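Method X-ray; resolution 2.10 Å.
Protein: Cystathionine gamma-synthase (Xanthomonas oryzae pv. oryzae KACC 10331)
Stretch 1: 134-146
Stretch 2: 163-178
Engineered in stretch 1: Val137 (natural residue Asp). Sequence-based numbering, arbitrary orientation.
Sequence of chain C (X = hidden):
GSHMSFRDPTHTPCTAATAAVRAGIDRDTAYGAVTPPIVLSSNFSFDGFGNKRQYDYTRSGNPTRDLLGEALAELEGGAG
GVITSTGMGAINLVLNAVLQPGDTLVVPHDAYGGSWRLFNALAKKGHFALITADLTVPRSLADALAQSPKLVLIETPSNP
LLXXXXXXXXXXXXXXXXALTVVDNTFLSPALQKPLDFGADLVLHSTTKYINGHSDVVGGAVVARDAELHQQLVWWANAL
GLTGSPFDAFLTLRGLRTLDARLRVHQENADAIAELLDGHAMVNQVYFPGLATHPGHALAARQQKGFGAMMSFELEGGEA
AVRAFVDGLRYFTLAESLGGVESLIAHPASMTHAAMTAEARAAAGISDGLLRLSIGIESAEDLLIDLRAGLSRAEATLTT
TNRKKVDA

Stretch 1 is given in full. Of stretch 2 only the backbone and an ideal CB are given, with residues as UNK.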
ATOM      1  N   ASP C 134      22.151 -24.883 -28.787  1.00 32.24           N
ATOM      2  CA  ASP C 134      22.043 -25.742 -27.585  1.00 31.03           C
ATOM      3  C   ASP C 134      23.351 -25.545 -26.834  1.00 32.10           C
ATOM      4  O   ASP C 134      24.389 -26.120 -27.245  1.00 30.25           O
ATOM      5  CB  ASP C 134      21.719 -27.189 -27.961  1.00 33.22           C
ATOM      6  CG  ASP C 134      21.521 -28.060 -26.727  1.00 36.47           C
ATOM      7  OD1 ASP C 134      22.009 -27.643 -25.575  1.00 32.71           O
ATOM      8  OD2 ASP C 134      20.911 -29.134 -26.919  1.00 33.60           O
ATOM      9  N   LEU C 135      23.337 -24.724 -25.792  1.00 29.93           N
ATOM     10  CA  LEU C 135      24.546 -24.395 -25.030  1.00 32.43           C
ATOM     11  C   LEU C 135      25.086 -25.604 -24.242  1.00 31.50           C
ATOM     12  O   LEU C 135      26.172 -25.465 -23.623  1.00 31.73           O
ATOM     13  CB  LEU C 135      24.235 -23.184 -24.133  1.00 33.17           C
ATOM     14  CG  LEU C 135      23.806 -21.898 -24.838  1.00 35.72           C
ATOM     15  CD1 LEU C 135      23.779 -20.776 -23.828  1.00 39.29           C
ATOM     16  CD2 LEU C 135      24.735 -21.514 -25.969  1.00 39.44           C
ATOM     17  N   THR C 136      24.366 -26.722 -24.130  1.00 32.80           N
ATOM     18  CA  THR C 136      24.912 -27.968 -23.519  1.00 32.45           C
ATOM     19  C   THR C 136      25.632 -28.811 -24.590  1.00 33.85           C
ATOM     20  O   THR C 136      26.130 -29.808 -24.263  1.00 32.39           O
ATOM     21  CB  THR C 136      23.802 -28.829 -22.919  1.00 33.73           C
ATOM     22  OG1 THR C 136      22.913 -29.320 -23.950  1.00 32.61           O
ATOM     23  CG2 THR C 136      22.985 -28.065 -21.908  1.00 34.02           C
ATOM     24  N   VAL C 137      25.632 -28.421 -25.864  1.00 33.03           N
ATOM     25  CA  VAL C 137      26.335 -29.141 -26.960  1.00 32.43           C
ATOM     26  C   VAL C 137      27.534 -28.329 -27.409  1.00 33.75           C
ATOM     27  O   VAL C 137      27.417 -27.293 -28.053  1.00 33.03           O
ATOM     28  CB  VAL C 137      25.406 -29.447 -28.145  1.00 32.38           C
ATOM     29  CG1 VAL C 137      26.163 -30.180 -29.253  1.00 33.80           C
ATOM     30  CG2 VAL C 137      24.188 -30.198 -27.692  1.00 32.74           C
ATOM     31  N   PRO C 138      28.773 -28.807 -27.180  1.00 34.79           N
ATOM     32  CA  PRO C 138      29.935 -27.976 -27.502  1.00 32.88           C
ATOM     33  C   PRO C 138      29.943 -27.485 -28.947  1.00 35.16           C
ATOM     34  O   PRO C 138      30.332 -26.374 -29.159  1.00 36.51           O
ATOM     35  CB  PRO C 138      31.147 -28.860 -27.112  1.00 34.23           C
ATOM     36  CG  PRO C 138      30.543 -29.711 -25.935  1.00 34.24           C
ATOM     37  CD  PRO C 138      29.101 -29.978 -26.343  1.00 35.13           C
ATOM     38  N   ARG C 139      29.591 -28.334 -29.909  1.00 34.89           N
ATOM     39  CA  ARG C 139      29.703 -27.960 -31.329  1.00 35.21           C
ATOM     40  C   ARG C 139      28.648 -26.867 -31.651  1.00 32.74           C
ATOM     41  O   ARG C 139      28.954 -25.946 -32.404  1.00 36.15           O
ATOM     42  CB  ARG C 139      29.577 -29.200 -32.245  1.00 34.11           C
ATOM     43  CG  ARG C 139      29.744 -28.865 -33.725  1.00 36.23           C
ATOM     44  CD  ARG C 139      31.065 -28.089 -33.975  1.00 37.69           C
ATOM     45  NE  ARG C 139      31.234 -27.826 -35.406  1.00 43.48           N
ATOM     46  CZ  ARG C 139      31.802 -28.692 -36.264  1.00 43.37           C
ATOM     47  NH1 ARG C 139      31.926 -28.424 -37.545  1.00 43.63           N
ATOM     48  NH2 ARG C 139      32.384 -29.763 -35.822  1.00 40.23           N
ATOM     49  N   SER C 140      27.451 -26.953 -31.101  1.00 34.14           N
ATOM     50  CA  SER C 140      26.369 -25.931 -31.270  1.00 33.42           C
ATOM     51  C   SER C 140      26.871 -24.585 -30.754  1.00 32.43           C
ATOM     52  O   SER C 140      26.848 -23.589 -31.476  1.00 30.58           O
ATOM     53  CB  SER C 140      25.139 -26.342 -30.581  1.00 32.26           C
ATOM     54  OG  SER C 140      24.071 -25.450 -30.936  1.00 36.47           O
ATOM     55  N   LEU C 141      27.485 -24.583 -29.582  1.00 32.15           N
ATOM     56  CA  LEU C 141      28.035 -23.334 -29.046  1.00 31.75           C
ATOM     57  C   LEU C 141      29.127 -22.860 -29.985  1.00 33.80           C
ATOM     58  O   LEU C 141      29.148 -21.682 -30.255  1.00 37.00           O
ATOM     59  CB  LEU C 141      28.640 -23.553 -27.665  1.00 31.98           C
ATOM     60  CG  LEU C 141      29.324 -22.314 -27.106  1.00 34.52           C
ATOM     61  CD1 LEU C 141      28.321 -21.169 -27.001  1.00 36.13           C
ATOM     62  CD2 LEU C 141      30.024 -22.605 -25.776  1.00 39.46           C
ATOM     63  N   ALA C 142      30.088 -23.731 -30.357  1.00 32.21           N
ATOM     64  CA  ALA C 142      31.291 -23.300 -31.087  1.00 32.62           C
ATOM     65  C   ALA C 142      30.847 -22.686 -32.421  1.00 30.64           C
ATOM     66  O   ALA C 142      31.504 -21.748 -32.843  1.00 30.48           O
ATOM     67  CB  ALA C 142      32.317 -24.430 -31.289  1.00 31.60           C
ATOM     68  N   ASP C 143      29.877 -23.280 -33.109  1.00 29.73           N
ATOM     69  CA  ASP C 143      29.328 -22.751 -34.390  1.00 34.56           C
ATOM     70  C   ASP C 143      28.683 -21.358 -34.201  1.00 36.09           C
ATOM     71  O   ASP C 143      28.851 -20.517 -35.055  1.00 36.70           O
ATOM     72  CB  ASP C 143      28.328 -23.743 -35.010  1.00 35.78           C
ATOM     73  CG  ASP C 143      28.995 -25.043 -35.569  1.00 40.01           C
ATOM     74  OD1 ASP C 143      30.273 -25.169 -35.634  1.00 40.28           O
ATOM     75  OD2 ASP C 143      28.250 -25.970 -35.809  1.00 41.17           O
ATOM     76  N   ALA C 144      27.989 -21.112 -33.097  1.00 35.04           N
ATOM     77  CA  ALA C 144      27.417 -19.785 -32.781  1.00 34.25           C
ATOM     78  C   ALA C 144      28.550 -18.827 -32.578  1.00 36.67           C
ATOM     79  O   ALA C 144      28.539 -17.783 -33.203  1.00 37.48           O
ATOM     80  CB  ALA C 144      26.577 -19.906 -31.547  1.00 37.34           C
ATOM     81  N   LEU C 145      29.532 -19.189 -31.766  1.00 35.58           N
ATOM     82  CA  LEU C 145      30.601 -18.215 -31.421  1.00 35.20           C
ATOM     83  C   LEU C 145      31.520 -17.915 -32.610  1.00 38.17           C
ATOM     84  O   LEU C 145      32.210 -16.920 -32.524  1.00 36.84           O
ATOM     85  CB  LEU C 145      31.439 -18.703 -30.240  1.00 35.95           C
ATOM     86  CG  LEU C 145      30.688 -18.904 -28.921  1.00 40.40           C
ATOM     87  CD1 LEU C 145      31.663 -19.317 -27.839  1.00 42.06           C
ATOM     88  CD2 LEU C 145      29.950 -17.647 -28.474  1.00 40.79           C
ATOM     89  N   ALA C 146      31.625 -18.794 -33.611  1.00 40.60           N
ATOM     90  CA  ALA C 146      32.483 -18.574 -34.810  1.00 42.57           C
ATOM     91  C   ALA C 146      31.885 -17.423 -35.656  1.00 46.99           C
ATOM     92  O   ALA C 146      32.596 -16.915 -36.477  1.00 42.53           O
ATOM     93  CB  ALA C 146      32.632 -19.807 -35.671  1.00 39.62           C
ATOM     94  N   UNK C 163      17.485 -28.605 -17.852  1.00 27.62           N
ATOM     95  CA  UNK C 163      18.836 -28.751 -18.473  1.00 31.16           C
ATOM     96  C   UNK C 163      19.765 -27.761 -17.819  1.00 28.74           C
ATOM     97  O   UNK C 163      19.374 -26.590 -17.545  1.00 27.46           O
ATOM     98  CB  UNK C 163      18.800 -28.526 -19.986  1.00 31.16           C
ATOM     99  N   UNK C 164      20.970 -28.220 -17.543  1.00 27.06           N
ATOM    100  CA  UNK C 164      21.999 -27.399 -16.889  1.00 26.00           C
ATOM    101  C   UNK C 164      22.998 -26.942 -17.928  1.00 28.81           C
ATOM    102  O   UNK C 164      23.590 -27.771 -18.603  1.00 25.88           O
ATOM    103  CB  UNK C 164      22.703 -28.170 -15.771  1.00 26.00           C
ATOM    104  N   UNK C 165      23.240 -25.658 -18.037  1.00 25.50           N
ATOM    105  CA  UNK C 165      24.311 -25.135 -18.870  1.00 26.61           C
ATOM    106  C   UNK C 165      25.504 -24.892 -17.977  1.00 28.29           C
ATOM    107  O   UNK C 165      25.361 -24.293 -16.861  1.00 27.76           O
ATOM    108  CB  UNK C 165      23.892 -23.857 -19.600  1.00 26.61           C
ATOM    109  N   UNK C 166      26.668 -25.217 -18.514  1.00 29.51           N
ATOM    110  CA  UNK C 166      27.943 -25.107 -17.774  1.00 30.17           C
ATOM    111  C   UNK C 166      28.426 -23.683 -17.879  1.00 28.23           C
ATOM    112  O   UNK C 166      28.901 -23.233 -18.949  1.00 28.89           O
ATOM    113  CB  UNK C 166      28.999 -26.075 -18.310  1.00 30.17           C
ATOM    114  N   UNK C 167      28.246 -22.930 -16.814  1.00 30.14           N
ATOM    115  CA  UNK C 167      28.549 -21.480 -16.837  1.00 28.90           C
ATOM    116  C   UNK C 167      30.006 -21.255 -17.216  1.00 29.54           C
ATOM    117  O   UNK C 167      30.295 -20.357 -18.062  1.00 28.65           O
ATOM    118  CB  UNK C 167      28.256 -20.838 -15.480  1.00 28.90           C
ATOM    119  N   UNK C 168      30.925 -21.873 -16.499  1.00 30.85           N
ATOM    120  CA  UNK C 168      32.376 -21.584 -16.708  1.00 33.24           C
ATOM    121  C   UNK C 168      32.722 -21.905 -18.182  1.00 31.80           C
ATOM    122  O   UNK C 168      33.409 -21.128 -18.825  1.00 34.01           O
ATOM    123  CB  UNK C 168      33.250 -22.403 -15.756  1.00 33.24           C
ATOM    124  N   UNK C 169      32.288 -23.043 -18.688  1.00 30.26           N
ATOM    125  CA  UNK C 169      32.575 -23.451 -20.094  1.00 30.87           C
ATOM    126  C   UNK C 169      32.053 -22.359 -21.042  1.00 29.98           C
ATOM    127  O   UNK C 169      32.806 -21.815 -21.946  1.00 25.66           O
ATOM    128  CB  UNK C 169      31.929 -24.798 -20.424  1.00 30.87           C
ATOM    129  N   UNK C 170      30.759 -22.016 -20.899  1.00 30.16           N
ATOM    130  CA  UNK C 170      30.144 -21.097 -21.906  1.00 29.09           C
ATOM    131  C   UNK C 170      30.780 -19.726 -21.815  1.00 30.54           C
ATOM    132  O   UNK C 170      31.138 -19.154 -22.885  1.00 27.37           O
ATOM    133  CB  UNK C 170      28.633 -20.978 -21.700  1.00 29.09           C
ATOM    134  N   UNK C 171      30.956 -19.232 -20.586  1.00 31.76           N
ATOM    135  CA  UNK C 171      31.388 -17.837 -20.385  1.00 32.49           C
ATOM    136  C   UNK C 171      32.841 -17.690 -20.863  1.00 32.24           C
ATOM    137  O   UNK C 171      33.119 -16.727 -21.569  1.00 29.37           O
ATOM    138  CB  UNK C 171      31.258 -17.428 -18.916  1.00 32.49           C
ATOM    139  N   UNK C 172      33.741 -18.603 -20.523  1.00 32.86           N
ATOM    140  CA  UNK C 172      35.146 -18.507 -21.023  1.00 32.69           C
ATOM    141  C   UNK C 172      35.174 -18.633 -22.540  1.00 31.15           C
ATOM    142  O   UNK C 172      35.906 -17.879 -23.144  1.00 34.04           O
ATOM    143  CB  UNK C 172      36.028 -19.590 -20.398  1.00 32.69           C
ATOM    144  N   UNK C 173      34.392 -19.510 -23.173  1.00 30.94           N
ATOM    145  CA  UNK C 173      34.416 -19.570 -24.675  1.00 34.46           C
ATOM    146  C   UNK C 173      33.891 -18.254 -25.275  1.00 35.40           C
ATOM    147  O   UNK C 173      34.458 -17.724 -26.253  1.00 34.27           O
ATOM    148  CB  UNK C 173      33.572 -20.740 -25.185  1.00 34.46           C
ATOM    149  N   UNK C 174      32.812 -17.682 -24.712  1.00 33.63           N
ATOM    150  CA  UNK C 174      32.266 -16.398 -25.185  1.00 32.61           C
ATOM    151  C   UNK C 174      33.343 -15.315 -25.076  1.00 33.86           C
ATOM    152  O   UNK C 174      33.505 -14.545 -26.008  1.00 32.84           O
ATOM    153  CB  UNK C 174      31.025 -16.002 -24.383  1.00 32.61           C
ATOM    154  N   UNK C 175      33.988 -15.190 -23.934  1.00 35.91           N
ATOM    155  CA  UNK C 175      35.006 -14.143 -23.737  1.00 40.26           C
ATOM    156  C   UNK C 175      36.130 -14.259 -24.785  1.00 43.83           C
ATOM    157  O   UNK C 175      36.642 -13.268 -25.171  1.00 39.67           O
ATOM    158  CB  UNK C 175      35.593 -14.235 -22.327  1.00 40.26           C
ATOM    159  N   UNK C 176      36.534 -15.455 -25.171  1.00 42.72           N
ATOM    160  CA  UNK C 176      37.611 -15.637 -26.166  1.00 47.73           C
ATOM    161  C   UNK C 176      37.219 -15.015 -27.495  1.00 43.47           C
ATOM    162  O   UNK C 176      38.100 -14.653 -28.179  1.00 45.43           O
ATOM    163  CB  UNK C 176      37.929 -17.121 -26.359  1.00 47.73           C
ATOM    164  N   UNK C 177      35.953 -14.938 -27.881  1.00 42.55           N
ATOM    165  CA  UNK C 177      35.578 -14.257 -29.154  1.00 37.38           C
ATOM    166  C   UNK C 177      35.057 -12.844 -28.851  1.00 36.97           C
ATOM    167  O   UNK C 177      34.498 -12.218 -29.728  1.00 38.12           O
ATOM    168  CB  UNK C 177      34.517 -15.058 -29.911  1.00 37.38           C
ATOM    169  N   UNK C 178      35.215 -12.332 -27.648  1.00 34.97           N
ATOM    170  CA  UNK C 178      34.817 -10.943 -27.320  1.00 35.70           C
ATOM    171  C   UNK C 178      33.310 -10.794 -27.141  1.00 36.90           C
ATOM    172  O   UNK C 178      32.875  -9.733 -27.228  1.00 40.40           O
ATOM    173  CB  UNK C 178      35.290  -9.987 -28.417  1.00 35.70           C
TER

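Stretch 1 offers a nearly apolar strip: Leu135 and the methyl of Thr136 at the start, then Pro138, Leu141 and Leu145 along a helix. The helix of stretch 2 runs beside it in roughly the same direction, at 24° and 10.5 Å between axes, so side chains of modest size can fill the gap.

At position 163 CA-to-CB points toward stretch 1, but the ideal CB stops 4.6 Å from Thr136 CG2 and open space lies beyond; many long or polar residues would do. It is Arg163, which makes no close contact. Position 164 points away, so stretch 1 sets no demand on its side chain, and Ile164 takes part through its backbone: its O lies 3.4 Å from Thr136 CG2.

Position 165 points sideways, its ideal CB 4.6 Å from Leu135 CB. A small or beta-branched residue, such as Ser, Thr or Val, would suit this close approach of the two backbones. The deposited Thr165 lays CG2 3.8 Å from Leu135 CB.

Position 166 comes right before a helix, where Asp, Asn, Ser or Thr can accept from a free backbone NH. Asp166 does so, its OD1 taking the hydrogen bond from N of residue 169 at 3.1 Å. Its own N donates to a water at 2.9 Å, and that water donates to Leu135 O at 2.7 Å, a bridge in a contact without direct hydrogen bonds.

Positions 167 and 168 lie out of reach, so stretch 1 leaves them free; they are Leu167 and Arg168.

Position 169 points toward stretch 1, yet no atom there comes within 5.5 Å of its ideal CB. That distance calls for length: Leu, Met or an aromatic could reach Pro138 and Leu141. Phe169, with chi1 t, brings CZ to 4.0 Å from Pro138 CB and CE2 to 3.8 Å from Leu141 CD2.

At 170 the ideal CB is already 4.6 Å from Leu141 CD2 and 5.3 Å from Leu135 CD1. Val, Ile or Ala would fit such a hydrophobic niche. Val170 places CG2 4.2 Å from Leu141 CD2 and 3.9 Å from Leu135 O.

Position 171 points away and 172 is out of reach; Ile171 and Glu172 make no contact here.

Position 173 is the tightest. Its ideal CB sits 3.6 Å from Leu145 CD1 and 4.1 Å from Leu141 CD2, which favours a small residue, Ala above all. Ala173 packs its methyl against both leucines.

Position 174 points sideways, with its ideal CB 4.5 Å from Leu145 CD2; small or medium apolar residues are plausible. In Ala174 the backbone comes nearer, N lying 3.7 Å from Leu145 CD1.

Position 175 points away and 176 sideways, leaving room for polar chains: Lys175 and Lys176.

At 177 the ideal CB lies toward stretch 1, 4.0 Å from Leu145 O, and a compact apolar residue could cover Leu145. Val177 sets CG2 4.0 Å from Leu145 CB.

Finally, phi of 77° at position 178 favours glycine, and Gly178 is found.

Stretch 2 163-178: RITDLRFVIEAAKKVG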
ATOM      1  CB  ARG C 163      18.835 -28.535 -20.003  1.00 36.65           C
ATOM      2  CG  ARG C 163      17.781 -29.330 -20.777  1.00 39.83           C
ATOM      3  CD  ARG C 163      18.234 -30.758 -21.002  1.00 50.46           C
ATOM      4  NE  ARG C 163      17.719 -31.660 -20.029  1.00 57.03           N
ATOM      5  CZ  ARG C 163      17.030 -32.833 -20.208  1.00 57.59           C
ATOM      6  NH1 ARG C 163      16.693 -33.361 -21.387  1.00 48.21           N
ATOM      7  NH2 ARG C 163      16.708 -33.479 -19.100  1.00 52.15           N
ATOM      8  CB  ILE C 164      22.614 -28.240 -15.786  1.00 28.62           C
ATOM      9  CG1 ILE C 164      21.554 -28.902 -14.884  1.00 28.71           C
ATOM     10  CG2 ILE C 164      23.588 -27.443 -14.967  1.00 28.56           C
ATOM     11  CD1 ILE C 164      20.751 -27.935 -14.088  1.00 31.08           C
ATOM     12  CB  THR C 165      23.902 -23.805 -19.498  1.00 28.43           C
ATOM     13  OG1 THR C 165      22.688 -24.028 -20.213  1.00 26.36           O
ATOM     14  CG2 THR C 165      24.976 -23.234 -20.372  1.00 30.12           C
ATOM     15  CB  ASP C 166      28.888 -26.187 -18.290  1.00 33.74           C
ATOM     16  CG  ASP C 166      30.274 -26.154 -17.676  1.00 35.57           C
ATOM     17  OD1 ASP C 166      30.679 -25.102 -17.021  1.00 30.91           O
ATOM     18  OD2 ASP C 166      30.918 -27.197 -17.842  1.00 39.11           O
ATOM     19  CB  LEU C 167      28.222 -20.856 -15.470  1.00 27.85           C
ATOM     20  CG  LEU C 167      26.723 -20.802 -15.139  1.00 30.11           C
ATOM     21  CD1 LEU C 167      26.497 -20.271 -13.746  1.00 33.32           C
ATOM     22  CD2 LEU C 167      25.996 -19.923 -16.149  1.00 30.14           C
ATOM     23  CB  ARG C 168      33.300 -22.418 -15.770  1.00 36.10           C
ATOM     24  CG  ARG C 168      34.686 -21.786 -15.695  1.00 41.24           C
ATOM     25  CD  ARG C 168      35.662 -22.442 -14.757  1.00 53.18           C
ATOM     26  NE  ARG C 168      35.470 -22.134 -13.356  1.00 58.94           N
ATOM     27  CZ  ARG C 168      34.783 -22.861 -12.453  1.00 60.11           C
ATOM     28  NH1 ARG C 168      34.147 -23.984 -12.757  1.00 64.95           N
ATOM     29  NH2 ARG C 168      34.666 -22.387 -11.227  1.00 66.52           N
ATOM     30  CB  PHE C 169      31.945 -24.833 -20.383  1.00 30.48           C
ATOM     31  CG  PHE C 169      31.949 -25.217 -21.844  1.00 32.19           C
ATOM     32  CD1 PHE C 169      33.142 -25.404 -22.522  1.00 33.89           C
ATOM     33  CD2 PHE C 169      30.761 -25.469 -22.515  1.00 32.79           C
ATOM     34  CE1 PHE C 169      33.143 -25.711 -23.887  1.00 37.03           C
ATOM     35  CE2 PHE C 169      30.755 -25.796 -23.861  1.00 38.36           C
ATOM     36  CZ  PHE C 169      31.946 -25.900 -24.559  1.00 37.74           C
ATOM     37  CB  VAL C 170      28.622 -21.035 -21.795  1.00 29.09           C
ATOM     38  CG1 VAL C 170      28.027 -19.988 -22.728  1.00 31.50           C
ATOM     39  CG2 VAL C 170      28.069 -22.390 -22.107  1.00 28.76           C
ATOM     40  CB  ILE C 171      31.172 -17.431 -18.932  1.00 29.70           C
ATOM     41  CG1 ILE C 171      29.677 -17.344 -18.606  1.00 29.61           C
ATOM     42  CG2 ILE C 171      31.931 -16.196 -18.577  1.00 30.52           C
ATOM     43  CD1 ILE C 171      29.380 -17.221 -17.101  1.00 28.73           C
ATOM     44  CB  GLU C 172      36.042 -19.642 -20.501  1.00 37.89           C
ATOM     45  CG  GLU C 172      36.281 -19.538 -18.995  1.00 45.99           C
ATOM     46  CD  GLU C 172      36.941 -18.264 -18.486  1.00 53.21           C
ATOM     47  OE1 GLU C 172      37.554 -17.486 -19.307  1.00 59.00           O
ATOM     48  OE2 GLU C 172      36.853 -18.044 -17.269  1.00 60.83           O
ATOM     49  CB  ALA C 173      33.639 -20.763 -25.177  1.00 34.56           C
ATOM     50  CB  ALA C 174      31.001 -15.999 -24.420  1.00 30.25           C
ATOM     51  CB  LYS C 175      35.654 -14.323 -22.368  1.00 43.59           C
ATOM     52  CG  LYS C 175      34.706 -13.958 -21.275  1.00 51.70           C
ATOM     53  CD  LYS C 175      35.300 -13.795 -19.938  1.00 54.17           C
ATOM     54  CE  LYS C 175      34.392 -12.836 -19.191  1.00 55.50           C
ATOM     55  NZ  LYS C 175      34.675 -12.932 -17.769  1.00 56.08           N
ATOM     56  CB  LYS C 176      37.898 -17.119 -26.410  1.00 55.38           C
ATOM     57  CG  LYS C 176      39.272 -17.458 -26.973  1.00 66.18           C
ATOM     58  CD  LYS C 176      39.741 -18.815 -26.475  1.00 79.03           C
ATOM     59  CE  LYS C 176      39.396 -18.990 -25.001  1.00 81.48           C
ATOM     60  NZ  LYS C 176      40.398 -19.814 -24.284  1.00 91.06           N
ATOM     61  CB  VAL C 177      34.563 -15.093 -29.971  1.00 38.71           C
ATOM     62  CG1 VAL C 177      35.093 -16.489 -30.306  1.00 37.26           C
ATOM     63  CG2 VAL C 177      33.230 -15.220 -29.267  1.00 40.43           C
TER
HETATM   64  O   HOH W   1      27.058 -26.312 -21.205  1.00 26.50           O
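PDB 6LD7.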